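Local structure of putative protease (Parabacteroides distasonis ATCC 8503, 3KD4) at residues N51-Q55 with P122-P126; D89-Y93 with Y284-E289; L128-E132 with G321-I325; P154-Y160 with H202-Y208. The protein is of unknown function but is probably exported and may be a protease that hydrolyses peptide bonds. One frame throughout, in Å; residues are numbered along the deposited sequence.

Contact 1 (N51-Q55 with P122-P126); sequences NPDFQ and PGYYP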
# COMPACT_ATOMS: atom_id res chain seq x y z
N ASN A 51 15.10 16.03 -0.26
CA ASN A 51 14.93 17.03 0.79
C ASN A 51 16.15 17.95 0.84
O ASN A 51 17.19 17.58 1.37
CB ASN A 51 14.75 16.32 2.13
CG ASN A 51 14.48 17.28 3.27
OD1 ASN A 51 14.60 18.47 3.11
ND2 ASN A 51 14.14 16.75 4.42
N PRO A 52 16.02 19.17 0.31
CA PRO A 52 17.16 20.05 0.22
C PRO A 52 17.70 20.55 1.54
O PRO A 52 18.78 21.11 1.55
CB PRO A 52 16.64 21.24 -0.59
CG PRO A 52 15.20 21.16 -0.56
CD PRO A 52 14.81 19.77 -0.29
N ASP A 53 16.99 20.37 2.65
CA ASP A 53 17.61 20.70 3.93
C ASP A 53 18.84 19.82 4.22
O ASP A 53 19.73 20.25 4.94
CB ASP A 53 16.63 20.55 5.07
CG ASP A 53 15.54 21.60 5.07
OD1 ASP A 53 15.63 22.61 4.35
OD2 ASP A 53 14.55 21.38 5.79
N PHE A 54 18.89 18.61 3.67
CA PHE A 54 20.04 17.73 3.89
C PHE A 54 20.57 17.07 2.64
O PHE A 54 21.60 16.36 2.70
CB PHE A 54 19.65 16.62 4.87
CG PHE A 54 19.29 17.13 6.25
CD1 PHE A 54 18.01 17.58 6.52
CD2 PHE A 54 20.23 17.17 7.26
CE1 PHE A 54 17.69 18.08 7.80
CE2 PHE A 54 19.90 17.66 8.54
CZ PHE A 54 18.64 18.10 8.80
N GLN A 55 19.89 17.27 1.50
CA GLN A 55 20.30 16.56 0.30
C GLN A 55 20.56 17.50 -0.85
O GLN A 55 19.90 18.53 -1.00
CB GLN A 55 19.24 15.54 -0.12
CG GLN A 55 18.91 14.55 0.99
CD GLN A 55 17.91 13.50 0.58
OE1 GLN A 55 16.82 13.81 0.10
NE2 GLN A 55 18.27 12.24 0.77
N PRO A 122 25.87 14.50 6.58
CA PRO A 122 25.80 13.78 7.84
C PRO A 122 24.63 14.26 8.68
O PRO A 122 24.22 15.38 8.53
CB PRO A 122 27.12 14.14 8.54
CG PRO A 122 28.03 14.55 7.48
CD PRO A 122 27.15 15.20 6.42
N GLY A 123 24.10 13.41 9.52
CA GLY A 123 23.10 13.82 10.49
C GLY A 123 21.65 13.73 10.06
O GLY A 123 20.78 14.28 10.72
N TYR A 124 21.37 13.15 8.91
CA TYR A 124 20.00 13.08 8.41
C TYR A 124 19.52 11.63 8.51
O TYR A 124 18.46 11.37 9.04
CB TYR A 124 19.93 13.52 6.94
CG TYR A 124 18.55 13.57 6.37
CD1 TYR A 124 17.56 14.34 6.96
CD2 TYR A 124 18.21 12.83 5.23
CE1 TYR A 124 16.28 14.41 6.44
CE2 TYR A 124 16.91 12.90 4.68
CZ TYR A 124 15.95 13.69 5.30
OH TYR A 124 14.65 13.77 4.80
N TYR A 125 20.28 10.68 8.01
CA TYR A 125 19.86 9.28 8.12
C TYR A 125 20.65 8.58 9.21
O TYR A 125 21.86 8.64 9.20
CB TYR A 125 20.09 8.58 6.80
CG TYR A 125 19.14 8.97 5.71
CD1 TYR A 125 17.77 9.08 5.96
CD2 TYR A 125 19.58 9.16 4.42
CE1 TYR A 125 16.89 9.43 4.94
CE2 TYR A 125 18.69 9.47 3.38
CZ TYR A 125 17.35 9.63 3.67
OH TYR A 125 16.45 9.95 2.65
N PRO A 126 19.97 7.90 10.14
CA PRO A 126 20.69 7.14 11.17
C PRO A 126 21.53 5.99 10.62
O PRO A 126 22.50 5.61 11.25
CB PRO A 126 19.56 6.57 12.04
CG PRO A 126 18.41 7.41 11.81
CD PRO A 126 18.51 7.87 10.38
O HOH W 1 17.02 9.70 0.26
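Two loops at one end of the eight-stranded sheet meet where F54 packs against Y124. One is the turn leading into strand 55-65. The other leaves its antiparallel neighbour, strand 111-120. The rings of F54 and Y124 are nearly parallel, with planes 18° apart, but displaced, with little ring-on-ring overlap. CD1 of Y124 sits over one face of F54 near the rim, 3.3 Å from F54 CD1. In return F54 CB makes a CH-pi contact over the Y124 face, 4.0 Å from the ring centroid. With CG anti to the backbone N (chi1 -176°), the Y124 ring extends across to N51. There Y124 OH accepts from N51 ND2 at 3.0 Å, with an N-H...O angle of 158°. The hydroxyl lies close to the amide plane, while the amide and ring stand almost perpendicular. The same asparagine builds an Asx turn: its OD1 accepts from D53 N at 3.1 Å, the donor lying above the amide plane. N51 O takes both F54 N and Q55 N. A leucine in place of Y124 would lack the hydroxyl and flat ring, and is likely to leave N51 ND2 without this acceptor and F54 without its aromatic cover. N51 N donates to a lone pair of Q55 OE1 at 2.8 Å, in the carbonyl plane. Q55 NE2 then donates to a water at 2.9 Å that also lies beside Y125 OH. The strongest partner of that hydroxyl is A267 O. Y124 CD2 stands over the centre of the Y125 ring, and a glycerol, probably from the crystallisation liquor, lies nearby.

Contact 2 (D89-Y93 with Y284-E289); sequences DAPAY and YGTPLE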
# COMPACT_ATOMS: atom_id res chain seq x y z
N ASP A 89 -0.28 21.36 0.58
CA ASP A 89 -1.02 21.91 1.74
C ASP A 89 -0.43 21.54 3.09
O ASP A 89 -1.18 21.45 4.06
CB ASP A 89 -2.51 21.48 1.71
CG ASP A 89 -3.15 21.65 0.34
OD1 ASP A 89 -3.13 22.78 -0.19
OD2 ASP A 89 -3.65 20.64 -0.21
N ALA A 90 0.89 21.31 3.17
CA ALA A 90 1.55 20.80 4.40
C ALA A 90 2.80 21.64 4.66
O ALA A 90 3.92 21.24 4.31
CB ALA A 90 1.89 19.35 4.27
N PRO A 91 2.60 22.81 5.30
CA PRO A 91 3.57 23.87 5.45
C PRO A 91 4.88 23.45 6.00
O PRO A 91 5.91 23.95 5.55
CB PRO A 91 2.89 24.82 6.42
CG PRO A 91 1.46 24.70 6.06
CD PRO A 91 1.27 23.24 5.79
N ALA A 92 4.86 22.54 6.97
CA ALA A 92 6.09 22.07 7.58
C ALA A 92 7.01 21.36 6.57
O ALA A 92 8.21 21.26 6.83
CB ALA A 92 5.78 21.12 8.75
N TYR A 93 6.45 20.88 5.46
CA TYR A 93 7.21 20.14 4.44
C TYR A 93 7.34 20.86 3.12
O TYR A 93 7.64 20.25 2.09
CB TYR A 93 6.55 18.79 4.19
CG TYR A 93 6.33 18.11 5.46
CD1 TYR A 93 7.38 17.53 6.15
CD2 TYR A 93 5.07 18.12 6.06
CE1 TYR A 93 7.19 16.95 7.35
CE2 TYR A 93 4.87 17.53 7.26
CZ TYR A 93 5.92 16.95 7.89
OH TYR A 93 5.70 16.35 9.09
N TYR A 284 -2.33 18.57 11.01
CA TYR A 284 -1.97 17.57 10.01
C TYR A 284 -0.79 16.80 10.58
O TYR A 284 -0.08 17.30 11.43
CB TYR A 284 -1.65 18.19 8.64
CG TYR A 284 -0.47 19.13 8.66
CD1 TYR A 284 0.82 18.67 8.44
CD2 TYR A 284 -0.66 20.49 8.88
CE1 TYR A 284 1.90 19.55 8.49
CE2 TYR A 284 0.39 21.36 8.90
CZ TYR A 284 1.67 20.90 8.71
OH TYR A 284 2.71 21.80 8.75
N GLY A 285 -0.60 15.57 10.14
CA GLY A 285 0.54 14.78 10.54
C GLY A 285 0.82 13.67 9.54
O GLY A 285 -0.08 13.20 8.83
N THR A 286 2.07 13.25 9.49
CA THR A 286 2.46 12.07 8.73
C THR A 286 1.91 10.87 9.47
O THR A 286 1.56 10.98 10.63
CB THR A 286 3.96 11.98 8.63
OG1 THR A 286 4.51 11.69 9.92
CG2 THR A 286 4.54 13.30 8.08
N PRO A 287 1.80 9.70 8.79
CA PRO A 287 1.38 8.49 9.48
C PRO A 287 2.17 8.22 10.76
O PRO A 287 1.60 7.83 11.77
CB PRO A 287 1.61 7.39 8.45
CG PRO A 287 1.37 8.12 7.12
CD PRO A 287 2.01 9.47 7.35
N LEU A 288 3.48 8.46 10.70
CA LEU A 288 4.36 8.21 11.82
C LEU A 288 4.04 9.17 12.98
O LEU A 288 3.98 8.76 14.13
CB LEU A 288 5.82 8.37 11.38
CG LEU A 288 6.90 8.13 12.44
CD1 LEU A 288 6.85 6.69 12.95
CD2 LEU A 288 8.32 8.48 11.86
N GLU A 289 3.84 10.44 12.65
CA GLU A 289 3.45 11.45 13.65
C GLU A 289 2.11 11.11 14.30
O GLU A 289 1.95 11.22 15.51
CB GLU A 289 3.38 12.83 13.01
CG GLU A 289 4.75 13.47 12.81
CD GLU A 289 4.73 14.76 11.97
OE1 GLU A 289 3.71 15.00 11.28
OE2 GLU A 289 5.72 15.54 12.03
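A capping box starts helix 287-300, and Y93 from the loop 89-93 reaches its glutamate. T286 is the N-cap: its OG1 accepts from E289 N at 3.1 Å, and E289 OE1 accepts from T286 N at 3.0 Å. The second bond meets OE1 on its anti side, 31° out of the carboxylate plane. Y93 OH donates only weakly to E289 OE1, at 3.3 Å, and lies against T286 CG2 at 3.4 Å. R274 is the stronger partner of E289, through a salt bridge to OE1. The helix, its sequence and the antiparallel sheet after it resemble the core of transglutaminase-like folds, so a relation to them is likely.

The other half of the contact centres on Y284, in the short strand 284-285 that pairs with strand 260-261. CG of Y284 stands between the backbone N and the carbonyl carbon (chi1 62°), which sends the ring out to the loop. Its OH accepts from A92 N at 2.9 Å, with an N-H...O angle of 150°. A90 CA lies over one face of the ring. Y93 CE2 meets the ring at its edge, 3.8 Å from Y284 CE1; the two tyrosine side chains run antiparallel, one beside the other. P91 CD packs beside Y284 CE2 at 3.7 Å. The loop curls back here in a single 3-10 turn, with Y93 N bonded to A90 O at 2.8 Å.

The firm polar link across the contact is therefore a backbone N-H held by a phenol oxygen. Y93 adds mainly packing. Its OH makes only weak bonds, to E289 OE1 and with R274, while OE1 is shared with T286 N and the R274 salt bridge.

Contact 3 (L128-E132 with G321-I325); sequences LDINE and GLAAI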
# COMPACT_ATOMS: atom_id res chain seq x y z
N LEU A 128 22.34 3.37 6.69
CA LEU A 128 21.99 3.03 5.32
C LEU A 128 20.83 2.03 5.41
O LEU A 128 20.92 1.01 6.10
CB LEU A 128 23.20 2.43 4.57
CG LEU A 128 22.97 2.06 3.11
CD1 LEU A 128 22.45 3.29 2.30
CD2 LEU A 128 24.21 1.51 2.38
N ASP A 129 19.73 2.32 4.72
CA ASP A 129 18.47 1.63 4.93
C ASP A 129 17.73 1.57 3.56
O ASP A 129 17.19 2.57 3.12
CB ASP A 129 17.65 2.41 5.97
CG ASP A 129 16.44 1.63 6.52
OD1 ASP A 129 16.00 0.61 5.93
OD2 ASP A 129 15.94 2.08 7.59
N ILE A 130 17.77 0.41 2.92
CA ILE A 130 17.38 0.25 1.52
C ILE A 130 16.25 -0.77 1.43
O ILE A 130 16.28 -1.78 2.12
CB ILE A 130 18.58 -0.26 0.69
CG1 ILE A 130 19.73 0.77 0.69
CG2 ILE A 130 18.22 -0.51 -0.76
CD1 ILE A 130 21.07 0.16 0.29
N ASN A 131 15.25 -0.45 0.61
CA ASN A 131 14.21 -1.36 0.19
C ASN A 131 13.83 -1.00 -1.24
O ASN A 131 12.89 -0.24 -1.47
CB ASN A 131 12.98 -1.23 1.10
CG ASN A 131 11.84 -2.13 0.66
OD1 ASN A 131 12.05 -3.25 0.19
ND2 ASN A 131 10.62 -1.64 0.82
N GLU A 132 14.56 -1.52 -2.21
CA GLU A 132 14.43 -1.02 -3.56
C GLU A 132 13.79 -2.05 -4.48
O GLU A 132 14.29 -3.15 -4.62
CB GLU A 132 15.80 -0.61 -4.11
CG GLU A 132 15.73 0.14 -5.43
CD GLU A 132 15.31 1.59 -5.25
OE1 GLU A 132 15.19 2.04 -4.09
OE2 GLU A 132 15.12 2.28 -6.28
N GLY A 321 15.81 -2.70 7.76
CA GLY A 321 15.68 -1.44 8.49
C GLY A 321 14.24 -0.93 8.40
O GLY A 321 13.27 -1.70 8.27
N LEU A 322 14.11 0.37 8.46
CA LEU A 322 12.81 1.02 8.46
C LEU A 322 12.22 1.18 7.05
O LEU A 322 11.01 1.32 6.90
CB LEU A 322 12.95 2.38 9.17
CG LEU A 322 13.50 2.36 10.62
CD1 LEU A 322 13.51 3.81 11.19
CD2 LEU A 322 12.75 1.40 11.58
N ALA A 323 13.07 1.13 6.03
CA ALA A 323 12.63 1.32 4.64
C ALA A 323 11.69 0.23 4.18
O ALA A 323 10.83 0.48 3.37
CB ALA A 323 13.86 1.48 3.64
N ALA A 324 11.79 -0.97 4.76
CA ALA A 324 10.90 -2.06 4.44
C ALA A 324 9.51 -1.95 5.15
O ALA A 324 8.63 -2.75 4.86
CB ALA A 324 11.58 -3.39 4.81
N ILE A 325 9.31 -0.99 6.06
CA ILE A 325 8.02 -0.85 6.75
C ILE A 325 6.97 -0.34 5.74
O ILE A 325 7.23 0.64 5.05
CB ILE A 325 8.11 0.08 7.95
CG1 ILE A 325 9.06 -0.51 9.01
CG2 ILE A 325 6.70 0.37 8.58
CD1 ILE A 325 9.38 0.45 10.18
O HOH W 2 15.50 -1.82 4.92
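D129, on an outer strand of a three-stranded antiparallel sheet, holds a type I beta turn that runs from L322 to I325. Its carboxylate receives two successive backbone N-H groups. L322 N donates to the syn lone pair of OD2 at 2.7 Å. A323 N donates to OD1 at 3.0 Å, coming from above the carboxylate plane. CG of D129 is anti to the backbone N (chi1 -167°), which carries the carboxylate off the strand to the start of the turn. An asparagine in its place would put an amide N-H where one oxygen now accepts, and is likely to leave L322 N or A323 N without a partner. A beta carbon on G321 would clash with D129 OD1, so the approach needs glycine. G321 N also donates to a water beside D129 OD1 and I130 O; that water cannot serve every acceptor around it at once. L322 turns its side chain to helix 211-222, so the turn joins that helix to the strand.

A323 sets its methyl against the strand. Its CB is 3.3 Å from D129 OD1 and 4.0 Å from I130 C. N131, two residues along the strand, flanks it, with CB 3.8 Å from A323 CB. N131 ND2 makes a weak hydrogen bond to A323 O at 3.3 Å.

Contact 4 (P154-Y160 with H202-Y208); sequences PLACGLY and HLVASTY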
# COMPACT_ATOMS: atom_id res chain seq x y z
N PRO A 154 28.37 -2.82 10.33
CA PRO A 154 27.55 -4.01 10.06
C PRO A 154 26.69 -3.81 8.82
O PRO A 154 26.22 -2.72 8.59
CB PRO A 154 26.68 -4.12 11.32
CG PRO A 154 26.56 -2.70 11.80
CD PRO A 154 27.94 -2.10 11.53
N LEU A 155 26.50 -4.85 8.03
CA LEU A 155 25.67 -4.76 6.86
C LEU A 155 24.89 -6.07 6.73
O LEU A 155 25.45 -7.15 6.75
CB LEU A 155 26.50 -4.45 5.61
CG LEU A 155 25.74 -4.46 4.28
CD1 LEU A 155 24.72 -3.37 4.24
CD2 LEU A 155 26.72 -4.32 3.10
N ALA A 156 23.57 -5.96 6.70
CA ALA A 156 22.74 -7.11 6.33
C ALA A 156 22.10 -6.73 5.00
O ALA A 156 21.65 -5.61 4.82
CB ALA A 156 21.70 -7.42 7.40
N CYS A 157 22.15 -7.66 4.05
CA CYS A 157 21.55 -7.39 2.75
C CYS A 157 21.03 -8.67 2.14
O CYS A 157 21.54 -9.79 2.38
CB CYS A 157 22.55 -6.68 1.82
SG CYS A 157 24.24 -7.38 1.78
N GLY A 158 19.99 -8.50 1.35
CA GLY A 158 19.40 -9.60 0.65
C GLY A 158 18.69 -9.13 -0.60
O GLY A 158 18.06 -8.07 -0.61
N LEU A 159 18.78 -9.96 -1.62
CA LEU A 159 18.03 -9.76 -2.83
C LEU A 159 16.86 -10.74 -2.77
O LEU A 159 17.05 -11.93 -2.83
CB LEU A 159 18.96 -10.03 -4.02
CG LEU A 159 18.38 -9.85 -5.41
CD1 LEU A 159 17.88 -8.42 -5.55
CD2 LEU A 159 19.39 -10.20 -6.52
N TYR A 160 15.65 -10.23 -2.61
CA TYR A 160 14.44 -11.04 -2.58
C TYR A 160 13.84 -11.12 -3.96
O TYR A 160 13.85 -10.14 -4.71
CB TYR A 160 13.40 -10.41 -1.67
CG TYR A 160 13.75 -10.50 -0.22
CD1 TYR A 160 14.67 -9.61 0.34
CD2 TYR A 160 13.22 -11.53 0.58
CE1 TYR A 160 15.04 -9.71 1.70
CE2 TYR A 160 13.57 -11.65 1.93
CZ TYR A 160 14.46 -10.73 2.48
OH TYR A 160 14.80 -10.87 3.80
N HIS A 202 13.59 -7.40 -5.21
CA HIS A 202 13.76 -6.26 -4.35
C HIS A 202 15.08 -6.43 -3.61
O HIS A 202 15.36 -7.52 -3.08
CB HIS A 202 12.69 -6.22 -3.25
CG HIS A 202 11.44 -5.53 -3.63
ND1 HIS A 202 10.49 -6.12 -4.45
CD2 HIS A 202 10.90 -4.36 -3.22
CE1 HIS A 202 9.45 -5.31 -4.57
NE2 HIS A 202 9.68 -4.23 -3.84
N LEU A 203 15.83 -5.34 -3.49
CA LEU A 203 17.04 -5.32 -2.67
C LEU A 203 16.66 -4.70 -1.33
O LEU A 203 16.12 -3.57 -1.29
CB LEU A 203 18.13 -4.51 -3.36
CG LEU A 203 19.44 -4.32 -2.59
CD1 LEU A 203 20.14 -5.70 -2.42
CD2 LEU A 203 20.33 -3.29 -3.28
N VAL A 204 16.94 -5.41 -0.24
CA VAL A 204 16.69 -4.93 1.12
C VAL A 204 17.99 -5.03 1.88
O VAL A 204 18.67 -6.06 1.84
CB VAL A 204 15.57 -5.73 1.81
CG1 VAL A 204 15.29 -5.21 3.27
CG2 VAL A 204 14.32 -5.72 0.93
N ALA A 205 18.35 -3.94 2.56
CA ALA A 205 19.64 -3.86 3.23
C ALA A 205 19.61 -2.81 4.30
O ALA A 205 18.85 -1.80 4.23
CB ALA A 205 20.81 -3.58 2.21
N SER A 206 20.48 -3.01 5.29
CA SER A 206 20.53 -2.15 6.46
C SER A 206 21.90 -2.18 7.11
O SER A 206 22.52 -3.24 7.20
CB SER A 206 19.49 -2.64 7.49
OG SER A 206 19.58 -1.97 8.72
N THR A 207 22.33 -1.02 7.61
CA THR A 207 23.51 -0.93 8.45
C THR A 207 23.17 -0.71 9.91
O THR A 207 24.08 -0.49 10.72
CB THR A 207 24.52 0.14 7.95
OG1 THR A 207 23.95 1.44 8.05
CG2 THR A 207 25.01 -0.15 6.49
N TYR A 208 21.89 -0.78 10.30
CA TYR A 208 21.61 -0.85 11.73
C TYR A 208 22.19 -2.19 12.28
O TYR A 208 22.37 -3.13 11.55
CB TYR A 208 20.11 -0.84 11.98
CG TYR A 208 19.39 0.48 11.75
CD1 TYR A 208 19.45 1.48 12.69
CD2 TYR A 208 18.61 0.68 10.61
CE1 TYR A 208 18.75 2.68 12.51
CE2 TYR A 208 17.94 1.83 10.43
CZ TYR A 208 17.98 2.81 11.40
OH TYR A 208 17.31 3.95 11.19
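A156 and S206 exchange backbone hydrogen bonds, as do G158 with V204 and Y160 with H202. The six bonds join strands 156-160 and 202-206 as an antiparallel ladder, their directions 177° apart and their axes 4.7 Å apart. V204 N to G158 O is almost straight, 2.9 Å with an N-H...O angle of 179°. C157 with A205 and L159 with L203 are the non-hydrogen-bonded pairs between. At the first of these the chains come close, and C157 CB touches A205 CB at 3.6 Å. CA-H...O contacts fill the gaps, such as A205 CA to A156 O at 3.1 Å.

Y160 leans back over its own strand. Its CD1 lies 4.0 Å from V204 CG2, and H202 O lies at the ring edge. A beta carbon on G158 would be crowded by Y160 CE1, which is consistent with a glycine here. Y160 OH bonds D316 N beyond the pair. Past the strand ends, L155 CD1 packs on T207 CG2 at 3.9 Å, and S206 OG accepts from Y208 N at 3.0 Å in an ST turn.

Further out, strand 202-206 is the middle strand of its sheet, with A205 bonded to I130 on its other side. C157, L159, L203 and A205 share one face, which packs on strands 140-150 and 174-184 through I147 and W179, among others. T207 OG1 bonds L128 N.

Cohesion here is chiefly main-chain. The N-H and C=O groups of the three hydrogen-bonded pairs satisfy each other, while L203 and A205 turn theirs to strand 129-133. The side chains mainly shape the two faces.

Overall arrangement
From the N terminus, contact 1 closes first, joining the loops at 51-55 and 122-126 at one end of the large sheet. Contact 2 opens within that span at 89-93 and closes only at 284-289, so the two cross. It ties a loop of the N-terminal region to helix 287-300. Contact 3 follows contact 1 in series, runs from 128-132 to 321-325, and crosses contact 2. It ties strand 129-133 to the loop before strand 327-334. Contact 4 lies within the spans of both contacts 2 and 3. Contacts 3 and 4 share the three-stranded sheet, where strand 129-133 pairs with 202-206. P126 also packs on Y208, so contacts 1 and 4 touch.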